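Local coordinates for protein ricin B-related lectin (Polyporus squamosus, PDB 5MUA) that binds galactose through a beta-trefoil lectin domain, joined to a calcium-binding, papain-like cysteine protease domain that takes up the inhibitor E-64, at residues G114-L119 against W133-N138; I11-V16 against Q142-Q147; L178-T183 against F232-G237. All blocks are in the same frame, centred on the assembly; numbering follows the deposited sequence.

Contact 1 (G114-L119 against W133-N138); sequences GTFVTL and WQNITN
The carbonyl oxygen of Phe-116 is the best-held polar atom, gripped by two donors from different directions. Trp-133 N lies 3.1 Å from Phe-116 O, in the carbonyl plane and on a lone pair, though the bond bends to 138° at the hydrogen. The hydroxyl of Thr-118 approaches from above that plane, its OG1 2.7 Å from Phe-116 O. A chi1 of -53° sets this OG1 beside its own backbone N, where it also bonds Gln-142 NE2. Threonine suits the place because its other branch is apolar: the Thr-118 and Ile-136 side chains cross obliquely, with Thr-118 CG2 4.1 Å from Ile-136 CD1. Phe-116 N returns the backbone pairing, donating almost straight (173°) to Trp-133 O at 2.8 Å. Trp-133 meets Thr-118 with its methylene, CB standing 3.3 Å from Thr-118 OG1. The Phe-116 ring turns its edge to Trp-133 O, while its CE2 comes within 3.8 Å of Asn-135 CB. Phe-116 and Asn-135 point the same way, side by side, and Lys-107 adds a cation-pi contact to the ring. Thr-115 packs its CB 3.4 Å from Trp-133 O, its hydroxyl bonded to Thr-113 OG1. Together Phe-116 and Trp-133 form an antiparallel hydrogen-bonded pair between strands 116-120 and 129-133, which belong to the ricin-type beta-trefoil of the lectin domain.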
loop_
_atom_site.group_PDB
_atom_site.type_symbol
_atom_site.label_atom_id
_atom_site.label_comp_id
_atom_site.label_asym_id
_atom_site.label_seq_id
_atom_site.Cartn_x
_atom_site.Cartn_y
_atom_site.Cartn_z
ATOM N N GLY B 114 30.218 -30.405 -17.148
ATOM C CA GLY B 114 30.405 -31.407 -16.127
ATOM C C GLY B 114 31.364 -31.008 -15.037
ATOM O O GLY B 114 31.689 -31.862 -14.203
ATOM N N THR B 115 31.886 -29.768 -15.029
ATOM C CA THR B 115 32.730 -29.321 -13.904
ATOM C C THR B 115 31.891 -28.689 -12.822
ATOM O O THR B 115 30.722 -28.308 -13.037
ATOM C CB THR B 115 33.852 -28.381 -14.342
ATOM O OG1 THR B 115 33.312 -27.210 -14.930
ATOM C CG2 THR B 115 34.756 -29.060 -15.394
ATOM N N PHE B 116 32.458 -28.624 -11.632
ATOM C CA PHE B 116 31.691 -28.304 -10.418
ATOM C C PHE B 116 32.071 -26.969 -9.840
ATOM O O PHE B 116 33.237 -26.559 -9.870
ATOM C CB PHE B 116 31.914 -29.378 -9.350
ATOM C CG PHE B 116 31.410 -30.724 -9.751
ATOM C CD1 PHE B 116 30.124 -31.075 -9.549
ATOM C CD2 PHE B 116 32.258 -31.644 -10.367
ATOM C CE1 PHE B 116 29.635 -32.332 -9.928
ATOM C CE2 PHE B 116 31.774 -32.902 -10.765
ATOM C CZ PHE B 116 30.476 -33.253 -10.508
ATOM N N VAL B 117 31.086 -26.294 -9.252
ATOM C CA VAL B 117 31.383 -25.086 -8.523
ATOM C C VAL B 117 32.256 -25.475 -7.292
ATOM O O VAL B 117 31.851 -26.348 -6.488
ATOM C CB VAL B 117 30.070 -24.436 -7.985
ATOM C CG1 VAL B 117 30.355 -23.222 -7.115
ATOM C CG2 VAL B 117 29.125 -24.080 -9.097
ATOM N N THR B 118 33.369 -24.786 -7.138
ATOM C CA THR B 118 34.433 -25.173 -6.242
ATOM C C THR B 118 34.953 -24.005 -5.481
ATOM O O THR B 118 35.164 -22.982 -6.032
ATOM C CB THR B 118 35.569 -25.825 -7.063
ATOM O OG1 THR B 118 35.028 -26.894 -7.889
ATOM C CG2 THR B 118 36.712 -26.297 -6.189
ATOM N N LEU B 119 35.139 -24.150 -4.170
ATOM C CA LEU B 119 35.779 -23.113 -3.343
ATOM C C LEU B 119 37.279 -23.386 -3.385
ATOM O O LEU B 119 37.713 -24.436 -2.949
ATOM C CB LEU B 119 35.249 -23.191 -1.910
ATOM C CG LEU B 119 35.888 -22.195 -0.957
ATOM C CD1 LEU B 119 35.819 -20.795 -1.488
ATOM C CD2 LEU B 119 35.178 -22.232 0.381
ATOM N N TRP B 133 35.812 -26.601 -11.564
ATOM C CA TRP B 133 36.892 -27.575 -11.399
ATOM C C TRP B 133 36.313 -28.980 -11.653
ATOM O O TRP B 133 35.171 -29.303 -11.311
ATOM C CB TRP B 133 37.456 -27.494 -9.976
ATOM C CG TRP B 133 38.942 -28.004 -9.886
ATOM C CD1 TRP B 133 39.368 -29.332 -9.839
ATOM C CD2 TRP B 133 40.106 -27.217 -9.882
ATOM N NE1 TRP B 133 40.728 -29.379 -9.812
ATOM C CE2 TRP B 133 41.221 -28.111 -9.778
ATOM C CE3 TRP B 133 40.349 -25.828 -9.876
ATOM C CZ2 TRP B 133 42.514 -27.660 -9.723
ATOM C CZ3 TRP B 133 41.617 -25.378 -9.831
ATOM C CH2 TRP B 133 42.716 -26.285 -9.769
ATOM N N GLN B 134 37.143 -29.841 -12.232
ATOM C CA GLN B 134 36.747 -31.245 -12.358
ATOM C C GLN B 134 36.432 -31.870 -10.985
ATOM O O GLN B 134 36.767 -31.354 -9.925
ATOM C CB GLN B 134 37.850 -32.042 -13.083
ATOM C CG GLN B 134 39.125 -32.137 -12.293
ATOM C CD GLN B 134 40.211 -32.954 -13.034
ATOM O OE1 GLN B 134 40.135 -34.165 -13.118
ATOM N NE2 GLN B 134 41.178 -32.268 -13.567
ATOM N N ASN B 135 35.780 -32.998 -11.018
ATOM C CA ASN B 135 35.478 -33.715 -9.779
ATOM C C ASN B 135 36.683 -33.879 -8.859
ATOM O O ASN B 135 37.769 -34.285 -9.297
ATOM C CB ASN B 135 34.831 -35.077 -10.077
ATOM C CG ASN B 135 34.284 -35.763 -8.814
ATOM O OD1 ASN B 135 33.737 -35.128 -7.929
ATOM N ND2 ASN B 135 34.458 -37.060 -8.737
ATOM N N ILE B 136 36.494 -33.503 -7.612
ATOM C CA ILE B 136 37.485 -33.608 -6.552
ATOM C C ILE B 136 37.010 -34.614 -5.546
ATOM O O ILE B 136 35.905 -34.491 -5.053
ATOM C CB ILE B 136 37.717 -32.271 -5.879
ATOM C CG1 ILE B 136 38.454 -31.328 -6.849
ATOM C CG2 ILE B 136 38.567 -32.431 -4.563
ATOM C CD1 ILE B 136 38.633 -29.890 -6.356
ATOM N N THR B 137 37.866 -35.573 -5.199
ATOM C CA THR B 137 37.511 -36.637 -4.231
ATOM C C THR B 137 38.311 -36.546 -2.926
ATOM O O THR B 137 37.957 -37.213 -1.965
ATOM C CB THR B 137 37.679 -38.041 -4.829
ATOM O OG1 THR B 137 39.003 -38.162 -5.339
ATOM C CG2 THR B 137 36.667 -38.262 -6.014
ATOM N N ASN B 138 39.374 -35.749 -2.893
ATOM C CA ASN B 138 40.244 -35.665 -1.693
ATOM C C ASN B 138 39.980 -34.461 -0.783
ATOM O O ASN B 138 40.633 -34.258 0.245
ATOM C CB ASN B 138 41.698 -35.797 -2.103
ATOM C CG ASN B 138 42.239 -34.571 -2.825
ATOM O OD1 ASN B 138 41.490 -33.665 -3.235
ATOM N ND2 ASN B 138 43.531 -34.559 -3.026
#

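Contact 2 (I11-V16 against Q142-Q147)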
loop_
_atom_site.group_PDB
_atom_site.type_symbol
_atom_site.label_atom_id
_atom_site.label_comp_id
_atom_site.label_asym_id
_atom_site.label_seq_id
_atom_site.Cartn_x
_atom_site.Cartn_y
_atom_site.Cartn_z
ATOM N N ILE B 11 23.553 -20.226 -0.380
ATOM C CA ILE B 11 24.370 -21.377 -0.822
ATOM C C ILE B 11 25.656 -21.250 -0.004
ATOM O O ILE B 11 26.471 -20.362 -0.241
ATOM C CB ILE B 11 24.672 -21.301 -2.328
ATOM C CG1 ILE B 11 23.378 -21.183 -3.174
ATOM C CG2 ILE B 11 25.498 -22.523 -2.768
ATOM C CD1 ILE B 11 23.620 -20.999 -4.666
ATOM N N ALA B 12 25.838 -22.126 0.985
ATOM C CA ALA B 12 26.993 -22.027 1.875
ATOM C C ALA B 12 27.973 -23.148 1.575
ATOM O O ALA B 12 27.553 -24.257 1.247
ATOM C CB ALA B 12 26.569 -22.167 3.348
ATOM N N SER B 13 29.224 -22.843 1.779
ATOM C CA SER B 13 30.301 -23.903 1.638
ATOM C C SER B 13 30.192 -24.912 2.755
ATOM O O SER B 13 30.086 -24.532 3.889
ATOM C CB SER B 13 31.679 -23.277 1.711
ATOM O OG SER B 13 32.694 -24.274 1.600
ATOM N N ALA B 14 30.244 -26.223 2.451
ATOM C CA ALA B 14 30.369 -27.206 3.533
ATOM C C ALA B 14 31.835 -27.448 3.838
ATOM O O ALA B 14 32.102 -28.235 4.729
ATOM C CB ALA B 14 29.669 -28.506 3.186
ATOM N N TYR B 15 32.751 -26.833 3.086
ATOM C CA TYR B 15 34.187 -27.028 3.252
ATOM C C TYR B 15 34.775 -26.187 4.347
ATOM O O TYR B 15 35.627 -26.632 5.079
ATOM C CB TYR B 15 34.864 -26.727 1.945
ATOM C CG TYR B 15 36.367 -26.828 1.919
ATOM C CD1 TYR B 15 37.004 -28.058 2.008
ATOM C CD2 TYR B 15 37.149 -25.708 1.716
ATOM C CE1 TYR B 15 38.371 -28.145 1.917
ATOM C CE2 TYR B 15 38.541 -25.788 1.629
ATOM C CZ TYR B 15 39.131 -27.043 1.710
ATOM O OH TYR B 15 40.492 -27.160 1.654
ATOM N N VAL B 16 34.323 -24.941 4.475
ATOM C CA VAL B 16 34.739 -24.061 5.579
ATOM C C VAL B 16 33.514 -23.394 6.182
ATOM O O VAL B 16 32.554 -23.149 5.482
ATOM C CB VAL B 16 35.750 -23.002 5.148
ATOM C CG1 VAL B 16 37.062 -23.682 4.764
ATOM C CG2 VAL B 16 35.216 -22.155 4.012
ATOM N N GLN B 142 33.899 -28.907 -3.150
ATOM C CA GLN B 142 32.782 -28.850 -4.067
ATOM C C GLN B 142 31.426 -29.135 -3.424
ATOM O O GLN B 142 30.409 -29.310 -4.133
ATOM C CB GLN B 142 33.001 -29.787 -5.251
ATOM C CG GLN B 142 34.354 -29.585 -5.879
ATOM C CD GLN B 142 34.631 -30.421 -7.091
ATOM O OE1 GLN B 142 34.294 -31.594 -7.156
ATOM N NE2 GLN B 142 35.333 -29.825 -8.029
ATOM N N ASN B 143 31.393 -29.154 -2.077
ATOM C CA ASN B 143 30.164 -29.522 -1.396
ATOM C C ASN B 143 29.602 -28.221 -0.820
ATOM O O ASN B 143 30.343 -27.402 -0.234
ATOM C CB ASN B 143 30.440 -30.477 -0.260
ATOM C CG ASN B 143 30.886 -31.844 -0.748
ATOM O OD1 ASN B 143 30.810 -32.156 -1.944
ATOM N ND2 ASN B 143 31.329 -32.672 0.190
ATOM N N TRP B 144 28.304 -28.110 -0.938
ATOM C CA TRP B 144 27.572 -26.842 -0.573
ATOM C C TRP B 144 26.322 -27.279 0.193
ATOM O O TRP B 144 25.768 -28.348 -0.060
ATOM C CB TRP B 144 27.171 -26.090 -1.866
ATOM C CG TRP B 144 28.353 -25.714 -2.669
ATOM C CD1 TRP B 144 28.902 -26.462 -3.655
ATOM C CD2 TRP B 144 29.198 -24.587 -2.503
ATOM N NE1 TRP B 144 30.054 -25.857 -4.127
ATOM C CE2 TRP B 144 30.257 -24.716 -3.420
ATOM C CE3 TRP B 144 29.207 -23.487 -1.624
ATOM C CZ2 TRP B 144 31.265 -23.783 -3.514
ATOM C CZ3 TRP B 144 30.186 -22.577 -1.719
ATOM C CH2 TRP B 144 31.229 -22.712 -2.647
ATOM N N THR B 145 25.855 -26.416 1.075
ATOM C CA THR B 145 24.554 -26.554 1.692
ATOM C C THR B 145 23.630 -25.474 1.202
ATOM O O THR B 145 24.082 -24.468 0.777
ATOM C CB THR B 145 24.622 -26.561 3.216
ATOM O OG1 THR B 145 25.116 -25.339 3.698
ATOM C CG2 THR B 145 25.562 -27.677 3.684
ATOM N N PHE B 146 22.354 -25.793 1.159
ATOM C CA PHE B 146 21.325 -24.834 0.716
ATOM C C PHE B 146 20.334 -24.594 1.863
ATOM O O PHE B 146 19.797 -25.561 2.399
ATOM C CB PHE B 146 20.573 -25.481 -0.422
ATOM C CG PHE B 146 21.346 -25.488 -1.679
ATOM C CD1 PHE B 146 22.269 -26.510 -1.931
ATOM C CD2 PHE B 146 21.185 -24.510 -2.619
ATOM C CE1 PHE B 146 22.944 -26.542 -3.138
ATOM C CE2 PHE B 146 21.885 -24.538 -3.823
ATOM C CZ PHE B 146 22.795 -25.535 -4.065
ATOM N N GLN B 147 20.136 -23.325 2.248
ATOM C CA GLN B 147 19.130 -22.999 3.227
ATOM C C GLN B 147 17.996 -22.292 2.502
ATOM O O GLN B 147 18.235 -21.272 1.930
ATOM C CB GLN B 147 19.737 -22.101 4.298
ATOM C CG GLN B 147 18.627 -21.636 5.221
ATOM C CD GLN B 147 19.055 -20.750 6.344
ATOM O OE1 GLN B 147 20.224 -20.573 6.620
ATOM N NE2 GLN B 147 18.080 -20.150 6.976
HETATM O O HOH W 1 32.535 -25.755 -0.634
#
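Ile-11 and Phe-146 touch side by side, pointing the same way: Ile-11 CG1 reaches Phe-146 CE2 at 3.7 Å, and the CG2 branch of the isoleucine lies over one face of the ring. That same CG2 also meets Trp-144, so a beta-branched residue fills the corner between two aromatic side chains. With CG anti to its carbonyl carbon (chi1 -61°), Trp-144 swings its six-membered ring along the opposing backbone, CE3 3.4 Å from Ala-12 O and CZ3 3.8 Å from Ser-13 CB. On the other side of the sheet Ala-12 is small enough for its CB to sit 3.5 Å from Thr-145 OG1. Two reciprocal bonds, the shorter from Thr-145 N to Ala-12 O at 2.8 Å, fix this antiparallel register. A third direct bond runs from Ala-14 N to Asn-143 O at 2.9 Å, its donor above the carbonyl plane. Gln-142, Asn-143 and Trp-144 spell the QxW motif of the ricin-type beta-trefoil, whose first strand, 7-13, is here bound to its last, 144-152. Next outward, a water over one face of the Trp-144 ring, toward its rim, also donates to Asn-143 O. The water also bonds Ser-13 OG, which closes an ST turn by accepting from Tyr-15 N at 3.0 Å. Farther out, Trp-144 NE1 is held by Val-117 O, and Gln-142 clamps the 133-138 loop through Gln-134 O and Ile-136 N.

Contact 3 (L178-T183 against F232-G237)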
loop_
_atom_site.group_PDB
_atom_site.type_symbol
_atom_site.label_atom_id
_atom_site.label_comp_id
_atom_site.label_asym_id
_atom_site.label_seq_id
_atom_site.Cartn_x
_atom_site.Cartn_y
_atom_site.Cartn_z
ATOM N N LEU B 178 5.627 -17.201 -5.357
ATOM C CA LEU B 178 6.853 -17.544 -4.675
ATOM C C LEU B 178 7.249 -16.348 -3.868
ATOM O O LEU B 178 7.341 -15.237 -4.405
ATOM C CB LEU B 178 7.968 -17.845 -5.682
ATOM C CG LEU B 178 9.314 -18.236 -5.035
ATOM C CD1 LEU B 178 9.195 -19.543 -4.239
ATOM C CD2 LEU B 178 10.452 -18.293 -6.087
ATOM N N TYR B 179 7.404 -16.566 -2.575
ATOM C CA TYR B 179 7.730 -15.470 -1.661
ATOM C C TYR B 179 9.121 -15.596 -1.032
ATOM O O TYR B 179 9.455 -16.658 -0.496
ATOM C CB TYR B 179 6.712 -15.439 -0.534
ATOM C CG TYR B 179 5.370 -15.001 -0.971
ATOM C CD1 TYR B 179 5.063 -13.680 -1.057
ATOM C CD2 TYR B 179 4.411 -15.946 -1.445
ATOM C CE1 TYR B 179 3.812 -13.248 -1.496
ATOM C CE2 TYR B 179 3.135 -15.530 -1.822
ATOM C CZ TYR B 179 2.853 -14.162 -1.853
ATOM O OH TYR B 179 1.627 -13.733 -2.266
ATOM N N LEU B 180 9.848 -14.487 -0.973
ATOM C CA LEU B 180 11.012 -14.339 -0.075
ATOM C C LEU B 180 10.524 -14.002 1.321
ATOM O O LEU B 180 9.666 -13.129 1.517
ATOM C CB LEU B 180 11.998 -13.287 -0.527
ATOM C CG LEU B 180 13.186 -12.969 0.409
ATOM C CD1 LEU B 180 14.029 -14.263 0.486
ATOM C CD2 LEU B 180 14.007 -11.835 -0.215
ATOM N N VAL B 181 11.049 -14.720 2.281
ATOM C CA VAL B 181 10.739 -14.469 3.692
ATOM C C VAL B 181 11.855 -13.554 4.179
ATOM O O VAL B 181 13.041 -13.905 4.174
ATOM C CB VAL B 181 10.711 -15.788 4.521
ATOM C CG1 VAL B 181 10.608 -15.522 6.020
ATOM C CG2 VAL B 181 9.601 -16.716 4.068
ATOM N N LEU B 182 11.473 -12.354 4.642
ATOM C CA LEU B 182 12.430 -11.381 5.111
ATOM C C LEU B 182 12.856 -11.643 6.532
ATOM O O LEU B 182 12.104 -12.226 7.304
ATOM C CB LEU B 182 11.784 -9.977 5.096
ATOM C CG LEU B 182 11.400 -9.590 3.660
ATOM C CD1 LEU B 182 10.577 -8.322 3.772
ATOM C CD2 LEU B 182 12.610 -9.371 2.747
ATOM N N THR B 183 14.007 -11.090 6.887
ATOM C CA THR B 183 14.452 -11.083 8.274
ATOM C C THR B 183 13.839 -9.911 9.013
ATOM O O THR B 183 13.356 -8.924 8.425
ATOM C CB THR B 183 15.980 -10.918 8.395
ATOM O OG1 THR B 183 16.388 -9.664 7.861
ATOM C CG2 THR B 183 16.756 -12.079 7.639
ATOM N N PHE B 232 9.588 -13.579 -8.080
ATOM C CA PHE B 232 9.197 -13.800 -6.687
ATOM C C PHE B 232 8.704 -12.451 -6.120
ATOM O O PHE B 232 8.922 -11.383 -6.728
ATOM C CB PHE B 232 10.388 -14.238 -5.828
ATOM C CG PHE B 232 11.448 -13.185 -5.654
ATOM C CD1 PHE B 232 12.349 -12.846 -6.688
ATOM C CD2 PHE B 232 11.634 -12.566 -4.438
ATOM C CE1 PHE B 232 13.331 -11.851 -6.482
ATOM C CE2 PHE B 232 12.635 -11.611 -4.260
ATOM C CZ PHE B 232 13.466 -11.245 -5.280
ATOM N N ALA B 233 8.093 -12.549 -4.932
ATOM C CA ALA B 233 7.610 -11.388 -4.214
ATOM C C ALA B 233 8.111 -11.465 -2.824
ATOM O O ALA B 233 8.649 -12.481 -2.395
ATOM C CB ALA B 233 6.075 -11.369 -4.211
ATOM N N LEU B 234 7.955 -10.361 -2.117
ATOM C CA LEU B 234 8.281 -10.294 -0.698
ATOM C C LEU B 234 7.038 -10.518 0.135
ATOM O O LEU B 234 5.998 -9.849 -0.086
ATOM C CB LEU B 234 8.897 -8.922 -0.362
ATOM C CG LEU B 234 10.156 -8.454 -1.118
ATOM C CD1 LEU B 234 10.684 -7.185 -0.519
ATOM C CD2 LEU B 234 11.271 -9.485 -1.222
ATOM N N LEU B 235 7.101 -11.430 1.101
ATOM C CA LEU B 235 5.963 -11.678 1.987
ATOM C C LEU B 235 5.742 -10.536 2.943
ATOM O O LEU B 235 6.599 -10.229 3.719
ATOM C CB LEU B 235 6.131 -12.968 2.810
ATOM C CG LEU B 235 4.923 -13.310 3.719
ATOM C CD1 LEU B 235 3.599 -13.420 2.962
ATOM C CD2 LEU B 235 5.204 -14.541 4.520
ATOM N N CYS B 236 4.582 -9.871 2.819
ATOM C CA CYS B 236 4.208 -8.881 3.814
ATOM C C CYS B 236 2.690 -8.951 3.883
ATOM O O CYS B 236 2.013 -8.453 3.022
ATOM C CB CYS B 236 4.648 -7.469 3.417
ATOM S SG CYS B 236 4.175 -6.234 4.660
ATOM N N GLY B 237 2.189 -9.573 4.907
ATOM C CA GLY B 237 0.740 -9.716 5.088
ATOM C C GLY B 237 0.049 -8.480 5.638
ATOM O O GLY B 237 0.650 -7.693 6.396
#
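The Tyr-179 ring has Leu-235 CD1 over one face, displaced toward the rim, while Leu-234 C lies in plane at its edge; Leu-235 N lies at the edge too, 3.7 Å from Tyr-179 CD1. The tyrosine hydroxyl bonds the backbone N of Asp-176, a ligand of bound calcium. The Phe-232 ring meets Leu-180 CB obliquely, CD2 at 4.0 Å. These rings flank a parallel strand pair, 178-180 with 233-243, in the papain-like domain. Ala-233, whose small CB lies 4.0 Å from Tyr-179 CE1, leaves room for the tyrosine. On the opposite side of the sheet Leu-180 and Leu-234 run alongside each other, their CD2 methyls 3.7 Å apart, and Leu-182 meets Leu-234 at about a right angle; Trp-222 of helix 208-226 packs on Leu-182 and Leu-234. Ala-233 lends both backbone groups to the pairing, its N to Leu-178 O and its O to Leu-180 N at 2.7 Å. Leu-178 N, at the start of segment 178-183, bonds Glu-204 OE2 of the second subunit. Leu-235 N bonds Leu-180 O at 3.1 Å and 178°, almost perfectly straight, whereas the buried Leu-235 O has no hydrogen-bonding partner in the model.

Overall arrangement
From the N terminus, segment 11-16 waits for nearly the whole lectin domain to pass before 142-147 returns to it, so contact 2 closes a long loop that brings the ends of the beta-trefoil together. Contact 1 is nested inside that loop and closes a short one of its own; the two touch, chiefly through Gln-142 and also where Leu-119 packs on Ser-13, with centres about 13 Å apart. Contact 3 follows in series, closing a mainly helical excursion within the papain-like domain, its centre about 24 Å from that of contact 2. The two domains are linked through strand 144-152, which pairs with strand 7-13 in contact 2 and, further along, with strand 178-180 of contact 3.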